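Local coordinates for protein putative xanthine dehydrogenase YAGS fad-binding subunit (Escherichia coli, PDB 5G5G) that probably oxidises aldehydes to carboxylic acids at a molybdenum centre held by pterin cytosine dinucleotide, as the large subunit of a periplasmic aldehyde oxidase, at residues H22-G27 against S472-A477; L15-R20 against L476-A481; V459-D464 against V491-G496; R615-K620 against M685-V690. One frame throughout, in Å; residues are numbered along the deposited sequence.

Helix 472-484 ties most of these contacts together. Interactions 1 and 2 lie on its successive turns, centres about 10 Å apart, and hold one N-terminal loop, in which 15-20 precedes 22-27; both reach over 440 residues to the helix. Interaction 3 pairs the two strands that flank this helix in the chain, so its segments alternate with theirs; its centre is about 11 Å from that of interaction 1. Interaction 4 comes last, about 11 Å from interaction 2 and 19 Å from interaction 3, centre to centre. The helix thus packs on the sheet strands and, with the cytosine site, meets the N-terminal loop (D23–K620, G19–L617), while interactions 1 and 4 both touch the cofactor.

Interaction 1: residues H22-G27 against S472-A477; sequences HDRIDG and SYTILA. With MCN (pterin cytosine dinucleotide), chain Y.
The first torsion of T474 (chi1 -51°) sets OG1 beside its own backbone N, facing the 22-27 loop, while that of I25 (chi1 65°) wedges CG1 between its backbone N and carbonyl carbon and sends CD1 onto the first turns of helix 472-484. There T474 OG1 accepts from I25 N at 3.0 Å, with an N-H...O angle of 161°. The threonine suits the place because its hydroxyl arm takes the loop N-H while its methyl arm packs, CG2 lying 3.7 Å from D23 O and beside N618. I25 crosses Y473 at about a right angle, CG1 resting 3.7 Å from Y473 CB, and its CD1 ends 3.9 Å from A477 CB; the small alanine lets the loop come close. A water bridges the two segments, 2.8 Å from T474 OG1 and 2.7 Å from D26 OD1. The type I turn from R24 to G27 presents these groups together. D26 OD2 forms a salt bridge with K30, and R24 NE one with an acidic side chain of another protein chain. On another side of the helix, I475 CD1 reaches the cofactor ribose. One threonine hydroxyl thus satisfies a loop N-H and, through water, meets a carboxylate that K30 probably helps to keep ionised, which probably helps to hold the loop in place on the helix.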
# COMPACT_ATOMS: atom_id res chain seq x y z
N HIS C 22 -13.33 -23.11 -2.25
CA HIS C 22 -12.13 -23.79 -2.74
C HIS C 22 -10.85 -22.95 -2.58
O HIS C 22 -10.89 -21.72 -2.74
CB HIS C 22 -12.35 -24.13 -4.20
CG HIS C 22 -13.17 -25.37 -4.36
ND1 HIS C 22 -12.66 -26.62 -4.06
CD2 HIS C 22 -14.45 -25.57 -4.75
CE1 HIS C 22 -13.59 -27.54 -4.29
NE2 HIS C 22 -14.69 -26.92 -4.69
N ASP C 23 -9.74 -23.63 -2.31
CA ASP C 23 -8.43 -22.98 -2.34
C ASP C 23 -8.17 -22.36 -3.71
O ASP C 23 -8.55 -22.93 -4.74
CB ASP C 23 -7.32 -23.99 -2.12
CG ASP C 23 -7.31 -24.63 -0.75
OD1 ASP C 23 -8.04 -24.22 0.14
OD2 ASP C 23 -6.58 -25.66 -0.61
N ARG C 24 -7.48 -21.24 -3.77
CA ARG C 24 -7.06 -20.66 -5.02
C ARG C 24 -6.17 -21.58 -5.82
O ARG C 24 -5.19 -22.16 -5.29
CB ARG C 24 -6.20 -19.43 -4.76
CG ARG C 24 -6.98 -18.32 -4.46
CD ARG C 24 -6.04 -17.14 -4.19
NE ARG C 24 -6.81 -16.30 -3.31
CZ ARG C 24 -7.34 -15.12 -3.59
NH1 ARG C 24 -7.22 -14.58 -4.77
NH2 ARG C 24 -8.05 -14.51 -2.68
N ILE C 25 -6.48 -21.73 -7.11
CA ILE C 25 -5.75 -22.66 -7.96
C ILE C 25 -4.37 -22.09 -8.35
O ILE C 25 -3.48 -22.88 -8.72
CB ILE C 25 -6.52 -23.16 -9.19
CG1 ILE C 25 -6.84 -22.06 -10.16
CG2 ILE C 25 -7.84 -23.81 -8.70
CD1 ILE C 25 -7.30 -22.56 -11.51
N ASP C 26 -4.21 -20.80 -8.19
CA ASP C 26 -2.89 -20.17 -8.35
C ASP C 26 -2.07 -20.17 -7.05
O ASP C 26 -0.98 -19.59 -7.04
CB ASP C 26 -3.00 -18.74 -8.96
CG ASP C 26 -4.01 -17.81 -8.26
OD1 ASP C 26 -4.94 -18.35 -7.59
OD2 ASP C 26 -3.96 -16.58 -8.47
N GLY C 27 -2.60 -20.77 -5.99
CA GLY C 27 -1.92 -20.77 -4.68
C GLY C 27 -0.53 -21.41 -4.67
O GLY C 27 0.43 -20.79 -4.18
N SER C 472 -10.15 -14.76 -10.01
CA SER C 472 -10.69 -15.14 -11.28
C SER C 472 -10.25 -16.55 -11.74
O SER C 472 -11.08 -17.29 -12.26
CB SER C 472 -10.31 -14.12 -12.33
OG SER C 472 -10.64 -12.80 -11.97
N TYR C 473 -8.96 -16.88 -11.61
CA TYR C 473 -8.50 -18.25 -12.01
C TYR C 473 -9.45 -19.29 -11.40
O TYR C 473 -9.91 -20.21 -12.08
CB TYR C 473 -7.09 -18.60 -11.56
CG TYR C 473 -5.99 -18.01 -12.44
CD1 TYR C 473 -5.66 -18.62 -13.68
CD2 TYR C 473 -5.20 -16.92 -12.00
CE1 TYR C 473 -4.64 -18.12 -14.47
CE2 TYR C 473 -4.19 -16.42 -12.81
CZ TYR C 473 -3.90 -17.03 -14.03
OH TYR C 473 -2.89 -16.53 -14.88
N THR C 474 -9.65 -19.17 -10.08
CA THR C 474 -10.40 -20.15 -9.33
C THR C 474 -11.89 -20.20 -9.66
O THR C 474 -12.44 -21.25 -9.94
CB THR C 474 -10.15 -19.94 -7.85
OG1 THR C 474 -8.74 -19.88 -7.68
CG2 THR C 474 -10.72 -21.03 -7.04
N ILE C 475 -12.55 -19.07 -9.67
CA ILE C 475 -13.96 -19.04 -10.00
C ILE C 475 -14.30 -19.43 -11.44
O ILE C 475 -15.34 -20.04 -11.69
CB ILE C 475 -14.65 -17.72 -9.60
CG1 ILE C 475 -14.04 -16.50 -10.32
CG2 ILE C 475 -14.63 -17.64 -8.08
CD1 ILE C 475 -14.94 -15.25 -10.32
N LEU C 476 -13.39 -19.14 -12.38
CA LEU C 476 -13.57 -19.62 -13.74
C LEU C 476 -13.40 -21.15 -13.80
O LEU C 476 -14.19 -21.82 -14.47
CB LEU C 476 -12.60 -18.94 -14.71
CG LEU C 476 -12.91 -17.43 -14.87
CD1 LEU C 476 -11.74 -16.65 -15.46
CD2 LEU C 476 -14.11 -17.18 -15.76
N ALA C 477 -12.43 -21.70 -13.04
CA ALA C 477 -12.30 -23.17 -12.94
C ALA C 477 -13.56 -23.80 -12.32
O ALA C 477 -14.10 -24.80 -12.82
CB ALA C 477 -11.05 -23.54 -12.16
N1 MCN Y . -16.55 -12.99 -6.02
C2 MCN Y . -17.21 -14.25 -5.65
N3 MCN Y . -18.68 -14.00 -5.99
C4 MCN Y . -19.35 -12.93 -6.38
C5 MCN Y . -18.44 -11.81 -6.81
C6 MCN Y . -17.16 -11.87 -6.54
O2 MCN Y . -16.78 -15.20 -5.24
N4 MCN Y . -20.62 -12.77 -6.53
C1' MCN Y . -15.17 -12.97 -5.58
C2D MCN Y . -14.24 -13.83 -6.52
O2' MCN Y . -13.11 -14.29 -5.79
C3' MCN Y . -13.90 -12.80 -7.47
C4D MCN Y . -13.64 -11.40 -6.75
O4D MCN Y . -14.65 -11.63 -5.65
O3' MCN Y . -12.72 -13.00 -8.33
C5' MCN Y . -13.93 -10.14 -7.31
O5' MCN Y . -14.95 -10.17 -8.29
PA MCN Y . -15.63 -8.84 -8.69
O1A MCN Y . -16.42 -9.12 -9.97
O2A MCN Y . -16.28 -8.21 -7.50
O3A MCN Y . -14.34 -7.83 -9.10
PB MCN Y . -13.63 -7.85 -10.51
O1B MCN Y . -14.32 -6.93 -11.43
O2B MCN Y . -13.37 -9.26 -10.93
O3B MCN Y . -12.23 -7.30 -10.05
C10 MCN Y . -12.02 -5.83 -9.94
C9' MCN Y . -12.08 -5.31 -8.55
C8' MCN Y . -11.98 -3.69 -8.65
S8' MCN Y . -12.87 -2.85 -9.80
C7' MCN Y . -11.08 -3.17 -7.97
S7' MCN Y . -10.69 -1.43 -8.10
C6' MCN Y . -10.39 -3.90 -6.78
C7 MCN Y . -11.19 -5.27 -6.59
O9' MCN Y . -11.26 -6.00 -7.75
N5' MCN Y . -8.99 -4.24 -7.35
C4A MCN Y . -8.17 -5.28 -6.65
N8' MCN Y . -10.41 -6.10 -5.65
C4B MCN Y . -9.08 -6.24 -5.81
N1' MCN Y . -8.41 -7.15 -5.00
C2' MCN Y . -7.09 -7.55 -5.24
N2' MCN Y . -6.47 -8.35 -4.51
N3' MCN Y . -6.36 -6.66 -5.98
C4' MCN Y . -6.76 -5.66 -6.86
O4' MCN Y . -6.18 -4.87 -7.61
O HOH W 1 -7.46 -17.50 -8.22

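Interaction 2: residues L15-R20 against L476-A481; sequences LKVVGR and LAQTAA
Q478 reaches from helix 472-484 into the turn made by V17 to R20 and gives its amide NE2 to V17 O at 2.9 Å, with an N-H...O angle of 162°. The oxygen lies in the plane of the Q478 amide, but the donor approaches it tilted from the V17 carbonyl plane. A second, weak bond runs from NE2 to R20 O at 3.2 Å. The glutamine chain is extended beyond CG (chi2 170°), which gives it the length to span from helix to loop. V17 CG1 rests on the glutamine methylenes, 4.0 Å from Q478 CG. The same V17 CG1 also meets A481 CB at 4.1 Å. V18 instead sets CG2 against the helix backbone, 3.6 Å from Q478 O. The loop is shaped as a type II turn, with G19 at the positive phi (86°) that glycine adopts readily. R20 folds back, NE donating to L15 O at 2.8 Å in the carbonyl plane. Further out, the carboxylate of E482 accepts the backbone N-H groups of K16, V17 and V18, and Q478 OE1 accepts from N618 ND2. Since oxygen and nitrogen of the one amide each have a suitable partner, its flip is determined, and the glutamine couples the N-terminal loop, the helix and the residue that caps helix 619-638.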
# COMPACT_ATOMS: atom_id res chain seq x y z
N LEU C 15 -24.62 -26.21 -7.56
CA LEU C 15 -23.65 -25.75 -6.58
C LEU C 15 -22.79 -26.88 -6.01
O LEU C 15 -22.43 -26.86 -4.84
CB LEU C 15 -24.33 -24.95 -5.44
CG LEU C 15 -25.11 -23.73 -5.96
CD1 LEU C 15 -25.91 -23.14 -4.81
CD2 LEU C 15 -24.19 -22.71 -6.52
N LYS C 16 -22.39 -27.80 -6.88
CA LYS C 16 -21.40 -28.84 -6.48
C LYS C 16 -19.99 -28.33 -6.37
O LYS C 16 -19.19 -28.93 -5.66
CB LYS C 16 -21.42 -30.02 -7.46
CG LYS C 16 -22.74 -30.74 -7.51
CD LYS C 16 -22.76 -31.80 -8.61
CE LYS C 16 -24.07 -32.56 -8.60
NZ LYS C 16 -24.14 -33.53 -9.70
N VAL C 17 -19.71 -27.26 -7.08
CA VAL C 17 -18.37 -26.67 -7.16
C VAL C 17 -18.42 -25.16 -7.00
O VAL C 17 -17.69 -24.59 -6.21
CB VAL C 17 -17.62 -27.04 -8.45
CG1 VAL C 17 -16.12 -26.73 -8.27
CG2 VAL C 17 -17.81 -28.50 -8.83
N VAL C 18 -19.25 -24.49 -7.79
CA VAL C 18 -19.57 -23.09 -7.59
C VAL C 18 -20.24 -22.92 -6.22
O VAL C 18 -21.06 -23.77 -5.81
CB VAL C 18 -20.49 -22.55 -8.72
CG1 VAL C 18 -21.00 -21.14 -8.41
CG2 VAL C 18 -19.76 -22.60 -10.07
N GLY C 19 -19.87 -21.82 -5.56
CA GLY C 19 -20.39 -21.47 -4.26
C GLY C 19 -19.64 -22.09 -3.10
O GLY C 19 -19.98 -21.79 -1.93
N ARG C 20 -18.58 -22.86 -3.38
CA ARG C 20 -17.84 -23.60 -2.38
C ARG C 20 -16.50 -22.92 -2.17
O ARG C 20 -15.95 -22.33 -3.10
CB ARG C 20 -17.72 -25.02 -2.79
CG ARG C 20 -19.13 -25.65 -2.63
CD ARG C 20 -19.19 -27.07 -2.74
NE ARG C 20 -20.58 -27.56 -2.86
CZ ARG C 20 -21.23 -28.23 -1.93
NH1 ARG C 20 -20.66 -28.46 -0.74
NH2 ARG C 20 -22.45 -28.72 -2.17
N LEU C 476 -13.39 -19.14 -12.38
CA LEU C 476 -13.57 -19.62 -13.74
C LEU C 476 -13.40 -21.15 -13.80
O LEU C 476 -14.19 -21.82 -14.47
CB LEU C 476 -12.60 -18.94 -14.71
CG LEU C 476 -12.91 -17.43 -14.87
CD1 LEU C 476 -11.74 -16.65 -15.46
CD2 LEU C 476 -14.11 -17.18 -15.76
N ALA C 477 -12.43 -21.70 -13.04
CA ALA C 477 -12.30 -23.17 -12.94
C ALA C 477 -13.56 -23.80 -12.32
O ALA C 477 -14.10 -24.80 -12.82
CB ALA C 477 -11.05 -23.54 -12.16
N GLN C 478 -14.07 -23.18 -11.28
CA GLN C 478 -15.28 -23.69 -10.62
C GLN C 478 -16.48 -23.73 -11.56
O GLN C 478 -17.29 -24.72 -11.53
CB GLN C 478 -15.60 -22.91 -9.38
CG GLN C 478 -14.56 -23.05 -8.25
CD GLN C 478 -14.81 -22.04 -7.11
OE1 GLN C 478 -14.13 -21.01 -6.98
NE2 GLN C 478 -15.82 -22.32 -6.29
N THR C 479 -16.61 -22.68 -12.36
CA THR C 479 -17.70 -22.56 -13.34
C THR C 479 -17.67 -23.64 -14.39
O THR C 479 -18.64 -24.39 -14.61
CB THR C 479 -17.73 -21.16 -13.98
OG1 THR C 479 -17.85 -20.15 -12.96
CG2 THR C 479 -18.89 -21.05 -14.97
N ALA C 480 -16.50 -23.83 -14.99
CA ALA C 480 -16.36 -24.88 -15.96
C ALA C 480 -16.56 -26.29 -15.37
O ALA C 480 -17.23 -27.14 -15.96
CB ALA C 480 -15.03 -24.78 -16.67
N ALA C 481 -15.99 -26.52 -14.18
CA ALA C 481 -16.15 -27.80 -13.52
C ALA C 481 -17.65 -28.09 -13.28
O ALA C 481 -18.12 -29.23 -13.46
CB ALA C 481 -15.38 -27.79 -12.21

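Interaction 3: residues V459-D464 against V491-G496; sequences VTVETD and VAVHLG
The carbonyl oxygen of A492 is gripped from strand 459-462 by two donors: V461 N forms a nearly straight hydrogen bond of 2.8 Å (N-H...O 167°), and the CA-H of T460 makes a weaker contact beside it. V461 O is used in the same way, accepting from H494 N at 2.9 Å and meeting the CA-H of V493. A492 N binds V459 O, and T463 N extends the pattern to H494 O at 3.2 Å. The strands run parallel, 17° apart, as the two arms of a beta-alpha-beta unit whose crossover is helix 472-484; strand 491-494 is the outermost of its sheet within the chain. V459, V461, V491 and V493 share the face toward that helix, where branched side chains suit both strand and core. Across the strands V461 CG2 meets V491 CG1 at 4.1 Å, V461 also packs on A480, and V493 on A477. The other face carries T460, A492, E462 and H494. T460 CG2 comes to the edge of the H494 ring, 3.5 Å from CD2, with E462 CG also near the ring plane. A water lies in that plane, 3.0 Å from H494 NE2. E462 turns its carboxylate to R450, and T460 OG1 bonds to E454. Past the strands, T463 has OG1 anti to its backbone N (chi1 179°) and bound to G448 O, while CG2 runs alongside L495 CD2 at 3.5 Å.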
# COMPACT_ATOMS: atom_id res chain seq x y z
N VAL C 459 -10.35 -30.31 -18.80
CA VAL C 459 -11.04 -29.20 -19.42
C VAL C 459 -10.05 -28.03 -19.43
O VAL C 459 -9.28 -27.85 -18.47
CB VAL C 459 -12.34 -28.85 -18.66
CG1 VAL C 459 -12.92 -27.52 -19.14
CG2 VAL C 459 -13.34 -29.98 -18.81
N THR C 460 -10.00 -27.28 -20.54
CA THR C 460 -9.12 -26.11 -20.64
C THR C 460 -9.96 -24.86 -20.89
O THR C 460 -10.74 -24.84 -21.82
CB THR C 460 -8.10 -26.28 -21.78
OG1 THR C 460 -7.38 -27.52 -21.58
CG2 THR C 460 -7.14 -25.12 -21.82
N VAL C 461 -9.83 -23.85 -20.06
CA VAL C 461 -10.53 -22.58 -20.23
C VAL C 461 -9.50 -21.53 -20.66
O VAL C 461 -8.47 -21.43 -20.03
CB VAL C 461 -11.18 -22.11 -18.94
CG1 VAL C 461 -11.76 -20.72 -19.08
CG2 VAL C 461 -12.24 -23.12 -18.49
N GLU C 462 -9.80 -20.81 -21.75
CA GLU C 462 -8.98 -19.66 -22.17
C GLU C 462 -9.84 -18.41 -22.26
O GLU C 462 -10.85 -18.41 -22.96
CB GLU C 462 -8.36 -19.90 -23.53
CG GLU C 462 -7.41 -21.11 -23.55
CD GLU C 462 -7.12 -21.67 -24.93
OE1 GLU C 462 -8.00 -21.64 -25.83
OE2 GLU C 462 -6.02 -22.21 -25.08
N THR C 463 -9.40 -17.35 -21.63
CA THR C 463 -10.03 -16.04 -21.79
C THR C 463 -9.02 -14.94 -21.42
O THR C 463 -8.14 -15.17 -20.60
CB THR C 463 -11.33 -15.97 -20.95
OG1 THR C 463 -11.92 -14.68 -21.09
CG2 THR C 463 -11.06 -16.30 -19.46
N ASP C 464 -9.15 -13.75 -21.97
CA ASP C 464 -8.20 -12.69 -21.63
C ASP C 464 -8.51 -11.99 -20.27
O ASP C 464 -7.83 -11.01 -19.88
CB ASP C 464 -8.08 -11.66 -22.75
CG ASP C 464 -9.18 -10.59 -22.75
OD1 ASP C 464 -10.17 -10.69 -21.95
OD2 ASP C 464 -9.10 -9.65 -23.59
N VAL C 491 -9.53 -28.98 -14.30
CA VAL C 491 -9.75 -27.83 -15.15
C VAL C 491 -8.49 -26.96 -15.14
O VAL C 491 -7.98 -26.61 -14.06
CB VAL C 491 -10.94 -26.99 -14.66
CG1 VAL C 491 -11.20 -25.83 -15.60
CG2 VAL C 491 -12.21 -27.88 -14.54
N ALA C 492 -7.99 -26.64 -16.31
CA ALA C 492 -6.87 -25.71 -16.43
C ALA C 492 -7.46 -24.41 -16.90
O ALA C 492 -8.35 -24.43 -17.72
CB ALA C 492 -5.85 -26.21 -17.46
N VAL C 493 -6.95 -23.30 -16.41
CA VAL C 493 -7.43 -21.97 -16.80
C VAL C 493 -6.23 -21.09 -17.17
O VAL C 493 -5.31 -20.93 -16.36
CB VAL C 493 -8.19 -21.32 -15.64
CG1 VAL C 493 -8.66 -19.91 -16.02
CG2 VAL C 493 -9.34 -22.19 -15.15
N HIS C 494 -6.28 -20.56 -18.38
CA HIS C 494 -5.25 -19.69 -18.93
C HIS C 494 -5.89 -18.32 -19.13
O HIS C 494 -6.91 -18.20 -19.81
CB HIS C 494 -4.76 -20.26 -20.24
CG HIS C 494 -4.29 -21.68 -20.10
ND1 HIS C 494 -3.30 -22.04 -19.20
CD2 HIS C 494 -4.70 -22.82 -20.69
CE1 HIS C 494 -3.12 -23.36 -19.27
NE2 HIS C 494 -3.95 -23.85 -20.17
N LEU C 495 -5.26 -17.32 -18.53
CA LEU C 495 -5.77 -15.95 -18.45
C LEU C 495 -4.81 -14.90 -18.96
O LEU C 495 -3.61 -15.16 -19.15
CB LEU C 495 -6.08 -15.59 -16.98
CG LEU C 495 -7.17 -16.37 -16.30
CD1 LEU C 495 -7.50 -15.78 -14.94
CD2 LEU C 495 -8.41 -16.41 -17.13
N GLY C 496 -5.37 -13.70 -19.17
CA GLY C 496 -4.58 -12.50 -19.32
C GLY C 496 -3.69 -12.47 -20.54
O GLY C 496 -2.54 -12.06 -20.45
O HOH W 2 -4.16 -26.73 -20.80

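Interaction 4: residues R615-K620 against M685-V690; sequences RILNPK and MKAKGV. With MCN (pterin cytosine dinucleotide), chain Y.
The backbone N of R615 donates to K686 O at 2.9 Å in an almost straight bond (174°), and this link brings together two largely irregular segments that form the cytosine-recognition site of the molybdopterin cofactor-binding region. R615 swings CG away from its own N (chi1 167°), then bends at chi3 (-71°) and curls over the 685-690 loop. Its NH1 makes a weak hydrogen bond of 3.3 Å to M685 O, and K686 CB lies over one face of the guanidinium group. R615 NH2 and K686 NZ both pair with D13, an acid that draws the two like charges together and probably offsets them. M685, bent at chi2 and chi3, brings CE to within 3.8 Å of L617 CD2, and A687, small enough to sit beside the cytosine, packs its CB on the same leucine. The base is read by main chain. Its amino group N4 donates to R615 O and, at 2.8 Å, to K688 O. The ring nitrogen N3 accepts from L617 N at 3.0 Å. The base oxygen O2 accepts from N618 N at 2.9 Å. This sequence of donor and two acceptors is the Watson-Crick edge of cytosine, so the pocket is matched to that base. N618 is also the N-cap of helix 619-638, its OD1 accepting from T621 N and weakly from K620 N. Beyond the base, V690 CG1 touches C6 of the ring and O4D of the ribose, while V690 N donates to phosphate oxygen O2A at 2.8 Å.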
# COMPACT_ATOMS: atom_id res chain seq x y z
N ARG C 615 -25.37 -14.20 -5.77
CA ARG C 615 -24.78 -15.51 -5.44
C ARG C 615 -23.28 -15.37 -5.32
O ARG C 615 -22.64 -14.87 -6.25
CB ARG C 615 -25.12 -16.51 -6.52
CG ARG C 615 -24.30 -17.82 -6.44
CD ARG C 615 -24.81 -18.80 -7.46
NE ARG C 615 -26.12 -19.34 -7.14
CZ ARG C 615 -26.96 -19.89 -8.03
NH1 ARG C 615 -26.69 -19.87 -9.35
NH2 ARG C 615 -28.10 -20.44 -7.61
N ILE C 616 -22.72 -15.79 -4.19
CA ILE C 616 -21.28 -15.78 -4.02
C ILE C 616 -20.67 -17.03 -4.65
O ILE C 616 -21.09 -18.16 -4.38
CB ILE C 616 -20.92 -15.70 -2.52
CG1 ILE C 616 -21.49 -14.39 -1.92
CG2 ILE C 616 -19.42 -15.85 -2.34
CD1 ILE C 616 -20.90 -13.14 -2.47
N LEU C 617 -19.69 -16.81 -5.50
CA LEU C 617 -19.09 -17.85 -6.29
C LEU C 617 -18.01 -18.65 -5.53
O LEU C 617 -17.86 -19.85 -5.74
CB LEU C 617 -18.59 -17.26 -7.60
CG LEU C 617 -19.61 -16.56 -8.51
CD1 LEU C 617 -18.99 -15.99 -9.79
CD2 LEU C 617 -20.77 -17.48 -8.86
N ASN C 618 -17.28 -17.99 -4.64
CA ASN C 618 -16.33 -18.65 -3.77
C ASN C 618 -16.25 -17.89 -2.48
O ASN C 618 -15.69 -16.78 -2.42
CB ASN C 618 -14.96 -18.75 -4.44
CG ASN C 618 -13.96 -19.46 -3.60
OD1 ASN C 618 -13.88 -19.23 -2.38
ND2 ASN C 618 -13.11 -20.27 -4.24
N PRO C 619 -16.88 -18.43 -1.41
CA PRO C 619 -16.97 -17.61 -0.20
C PRO C 619 -15.61 -17.30 0.43
O PRO C 619 -15.51 -16.31 1.15
CB PRO C 619 -17.81 -18.45 0.73
CG PRO C 619 -18.69 -19.26 -0.21
CD PRO C 619 -17.82 -19.56 -1.40
N LYS C 620 -14.59 -18.12 0.17
CA LYS C 620 -13.24 -17.86 0.72
C LYS C 620 -12.56 -16.69 0.03
O LYS C 620 -12.09 -15.75 0.67
CB LYS C 620 -12.35 -19.11 0.69
CG LYS C 620 -11.01 -18.85 1.41
CD LYS C 620 -10.36 -20.09 1.97
CE LYS C 620 -9.92 -21.01 0.89
NZ LYS C 620 -9.31 -22.23 1.49
N MET C 685 -25.30 -16.75 -14.01
CA MET C 685 -24.61 -17.08 -12.77
C MET C 685 -25.37 -16.63 -11.52
O MET C 685 -25.16 -17.14 -10.43
CB MET C 685 -23.18 -16.46 -12.76
CG MET C 685 -22.29 -16.98 -13.86
SD MET C 685 -21.99 -18.75 -13.89
CE MET C 685 -21.08 -18.94 -12.38
N LYS C 686 -26.18 -15.59 -11.69
CA LYS C 686 -26.97 -14.97 -10.62
C LYS C 686 -26.11 -14.25 -9.56
O LYS C 686 -26.55 -14.00 -8.45
CB LYS C 686 -27.93 -16.01 -10.01
CG LYS C 686 -28.70 -16.76 -11.09
CD LYS C 686 -29.70 -17.76 -10.49
CE LYS C 686 -30.47 -18.48 -11.58
NZ LYS C 686 -31.09 -19.74 -11.11
N ALA C 687 -24.89 -13.89 -9.98
CA ALA C 687 -23.91 -13.27 -9.18
C ALA C 687 -23.90 -11.78 -9.44
O ALA C 687 -24.27 -11.32 -10.54
CB ALA C 687 -22.53 -13.82 -9.50
N LYS C 688 -23.45 -11.04 -8.44
CA LYS C 688 -23.15 -9.60 -8.63
C LYS C 688 -21.76 -9.29 -8.07
O LYS C 688 -21.13 -10.14 -7.40
CB LYS C 688 -24.24 -8.71 -7.99
CG LYS C 688 -25.58 -8.90 -8.68
CD LYS C 688 -26.70 -7.99 -8.12
CE LYS C 688 -27.05 -8.39 -6.71
NZ LYS C 688 -28.36 -7.73 -6.36
N GLY C 689 -21.28 -8.07 -8.30
CA GLY C 689 -19.95 -7.70 -7.87
C GLY C 689 -19.81 -7.58 -6.37
O GLY C 689 -20.77 -7.24 -5.68
N VAL C 690 -18.59 -7.80 -5.89
CA VAL C 690 -18.26 -7.56 -4.46
C VAL C 690 -16.99 -6.79 -4.16
O VAL C 690 -16.85 -6.21 -3.07
CB VAL C 690 -18.24 -8.88 -3.68
CG1 VAL C 690 -16.93 -9.64 -3.86
CG2 VAL C 690 -18.62 -8.65 -2.20
N1 MCN Y . -16.55 -12.99 -6.02
C2 MCN Y . -17.21 -14.25 -5.65
N3 MCN Y . -18.68 -14.00 -5.99
C4 MCN Y . -19.35 -12.93 -6.38
C5 MCN Y . -18.44 -11.81 -6.81
C6 MCN Y . -17.16 -11.87 -6.54
O2 MCN Y . -16.78 -15.20 -5.24
N4 MCN Y . -20.62 -12.77 -6.53
C1' MCN Y . -15.17 -12.97 -5.58
C2D MCN Y . -14.24 -13.83 -6.52
O2' MCN Y . -13.11 -14.29 -5.79
C3' MCN Y . -13.90 -12.80 -7.47
C4D MCN Y . -13.64 -11.40 -6.75
O4D MCN Y . -14.65 -11.63 -5.65
O3' MCN Y . -12.72 -13.00 -8.33
C5' MCN Y . -13.93 -10.14 -7.31
O5' MCN Y . -14.95 -10.17 -8.29
PA MCN Y . -15.63 -8.84 -8.69
O1A MCN Y . -16.42 -9.12 -9.97
O2A MCN Y . -16.28 -8.21 -7.50
O3A MCN Y . -14.34 -7.83 -9.10
PB MCN Y . -13.63 -7.85 -10.51
O1B MCN Y . -14.32 -6.93 -11.43
O2B MCN Y . -13.37 -9.26 -10.93
O3B MCN Y . -12.23 -7.30 -10.05
C10 MCN Y . -12.02 -5.83 -9.94
C9' MCN Y . -12.08 -5.31 -8.55
C8' MCN Y . -11.98 -3.69 -8.65
S8' MCN Y . -12.87 -2.85 -9.80
C7' MCN Y . -11.08 -3.17 -7.97
S7' MCN Y . -10.69 -1.43 -8.10
C6' MCN Y . -10.39 -3.90 -6.78
C7 MCN Y . -11.19 -5.27 -6.59
O9' MCN Y . -11.26 -6.00 -7.75
N5' MCN Y . -8.99 -4.24 -7.35
C4A MCN Y . -8.17 -5.28 -6.65
N8' MCN Y . -10.41 -6.10 -5.65
C4B MCN Y . -9.08 -6.24 -5.81
N1' MCN Y . -8.41 -7.15 -5.00
C2' MCN Y . -7.09 -7.55 -5.24
N2' MCN Y . -6.47 -8.35 -4.51
N3' MCN Y . -6.36 -6.66 -5.98
C4' MCN Y . -6.76 -5.66 -6.86
O4' MCN Y . -6.18 -4.87 -7.61